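Local coordinates for variable region-containing chitin-binding protein 3 (Branchiostoma floridae, PDB 1XT5), which probably binds chitin and may hydrolyse it through other parts of the full-length immune-type receptor, this piece being its N-terminal immunoglobulin V-type domain, at residues A90-R95 with C109-W114. Sequence-based numbering, arbitrary orientation.
Sequences AAPTLR and CQVAQW. With SO4 (sulfate ion), chain B.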
# COMPACT_ATOMS: atom_id res chain seq x y z
N ALA A 90 -1.67 -2.96 9.45
CA ALA A 90 -0.42 -2.82 10.19
C ALA A 90 0.74 -3.48 9.47
O ALA A 90 1.90 -3.20 9.86
CB ALA A 90 -0.53 -3.42 11.60
N ALA A 91 0.51 -4.27 8.45
CA ALA A 91 1.54 -5.00 7.68
C ALA A 91 1.00 -5.05 6.25
O ALA A 91 0.51 -6.07 5.78
CB ALA A 91 1.77 -6.38 8.26
N PRO A 92 0.94 -3.88 5.58
CA PRO A 92 0.00 -3.64 4.49
C PRO A 92 0.38 -4.17 3.12
O PRO A 92 0.14 -3.52 2.08
CB PRO A 92 -0.13 -2.11 4.51
CG PRO A 92 1.25 -1.65 4.93
CD PRO A 92 1.62 -2.63 6.01
N THR A 93 0.81 -5.42 3.04
CA THR A 93 0.93 -6.13 1.79
C THR A 93 -0.35 -6.05 1.00
O THR A 93 -1.45 -6.28 1.54
CB THR A 93 1.26 -7.59 2.10
OG1 THR A 93 2.52 -7.58 2.74
CG2 THR A 93 1.21 -8.51 0.90
N LEU A 94 -0.20 -5.73 -0.29
CA LEU A 94 -1.30 -5.64 -1.23
C LEU A 94 -1.50 -6.98 -1.95
O LEU A 94 -0.53 -7.56 -2.42
CB LEU A 94 -0.95 -4.60 -2.28
CG LEU A 94 -1.98 -4.40 -3.42
CD1 LEU A 94 -3.25 -3.78 -2.89
CD2 LEU A 94 -1.37 -3.53 -4.51
N ARG A 95 -2.74 -7.42 -2.04
CA ARG A 95 -3.14 -8.58 -2.86
C ARG A 95 -3.94 -8.05 -4.04
O ARG A 95 -4.91 -7.30 -3.86
CB ARG A 95 -4.00 -9.54 -2.03
CG ARG A 95 -4.42 -10.79 -2.77
CD ARG A 95 -5.14 -11.75 -1.86
NE ARG A 95 -5.64 -13.00 -2.36
CZ ARG A 95 -6.88 -13.14 -2.82
NH1 ARG A 95 -7.77 -12.16 -2.92
NH2 ARG A 95 -7.22 -14.37 -3.24
N CYS A 109 3.89 1.59 -1.98
CA CYS A 109 3.32 1.41 -0.65
C CYS A 109 3.71 2.67 0.15
O CYS A 109 4.88 2.86 0.44
CB CYS A 109 3.89 0.17 -0.01
SG CYS A 109 3.15 -0.09 1.63
N GLN A 110 2.73 3.49 0.43
CA GLN A 110 2.91 4.74 1.15
C GLN A 110 2.18 4.61 2.48
O GLN A 110 1.01 4.24 2.53
CB GLN A 110 2.35 5.90 0.35
CG GLN A 110 2.48 7.23 1.08
CD GLN A 110 1.94 8.32 0.21
OE1 GLN A 110 2.59 8.79 -0.70
NE2 GLN A 110 0.69 8.67 0.41
N VAL A 111 2.86 4.96 3.57
CA VAL A 111 2.26 4.96 4.89
C VAL A 111 2.55 6.34 5.50
O VAL A 111 3.70 6.82 5.47
CB VAL A 111 2.77 3.81 5.77
CG1 VAL A 111 1.98 3.76 7.09
CG2 VAL A 111 2.69 2.47 5.07
N ALA A 112 1.52 6.98 6.03
CA ALA A 112 1.67 8.35 6.48
C ALA A 112 0.82 8.59 7.73
O ALA A 112 -0.26 8.01 7.89
CB ALA A 112 1.19 9.34 5.41
N GLN A 113 1.30 9.48 8.57
CA GLN A 113 0.45 10.05 9.59
C GLN A 113 -0.82 10.64 8.95
O GLN A 113 -0.75 11.14 7.83
CB GLN A 113 1.14 11.16 10.33
CG GLN A 113 2.36 10.71 11.07
CD GLN A 113 3.04 11.90 11.73
OE1 GLN A 113 3.41 12.86 11.07
NE2 GLN A 113 3.17 11.86 13.04
N TRP A 114 -1.92 10.64 9.66
CA TRP A 114 -3.15 11.23 9.13
C TRP A 114 -2.96 12.71 8.79
O TRP A 114 -3.57 13.20 7.84
CB TRP A 114 -4.29 11.15 10.12
CG TRP A 114 -4.87 9.79 10.31
CD1 TRP A 114 -4.49 8.61 9.77
CD2 TRP A 114 -5.99 9.46 11.15
NE1 TRP A 114 -5.27 7.59 10.17
CE2 TRP A 114 -6.22 8.08 11.05
CE3 TRP A 114 -6.83 10.22 11.97
CZ2 TRP A 114 -7.23 7.41 11.74
CZ3 TRP A 114 -7.83 9.58 12.65
CH2 TRP A 114 -8.03 8.22 12.54
S SO4 B . 5.28 14.90 15.32
O1 SO4 B . 4.46 15.94 16.10
O2 SO4 B . 4.36 13.85 14.88
O3 SO4 B . 6.34 14.38 16.08
O4 SO4 B . 5.81 15.59 14.15
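Pro92 presents its ring to Cys109 and Val111, and one ring carbon makes the nearest approach in both cases. CG lies 4.1 Å from Cys109 SG and 4.4 Å from Val111 CG2, so it touches the sulfur and approaches the methyl more loosely. All three side chains leave the backbone toward the opposing segment, and all three residues are buried. The contact itself is small, 81 Å² summed over both sides, with Pro92 contributing about half; the nearest CA atoms, those of Pro92 and Cys109, stay 7.9 Å apart. That separation fits side chains meeting between two sheets better than neighbouring strands of one sheet.

In Cys109, SG stands anti to the backbone N (chi1 -178°), and from there it both touches the proline and closes the disulfide with Cys26 of strand 22-31. The ring thus abuts the covalent link between the sheets. On the proline side, Pro92 is the centre of an inverse gamma turn, evidenced by the 2.8 Å bond from Thr93 N to Ala91 O. Its carbonyl O accepts a hydrogen bond from Trp41 NE1, while Ile39, Tyr28 and Val86 also pack on the residue.

Farther along 109-114, Gln113 NE2 donates a nearly straight hydrogen bond to O2 of a sulfate (3.0 Å, 166° at the hydrogen). The ion, probably from the crystallisation liquor, is also bound by Ser3, Arg117 and Gln2.

With the Cys26–Cys109 disulfide joining the two sheets and Trp41 packed on Cys109, the proline contact belongs to the disulfide–tryptophan core characteristic of the immunoglobulin V-set beta-sandwich.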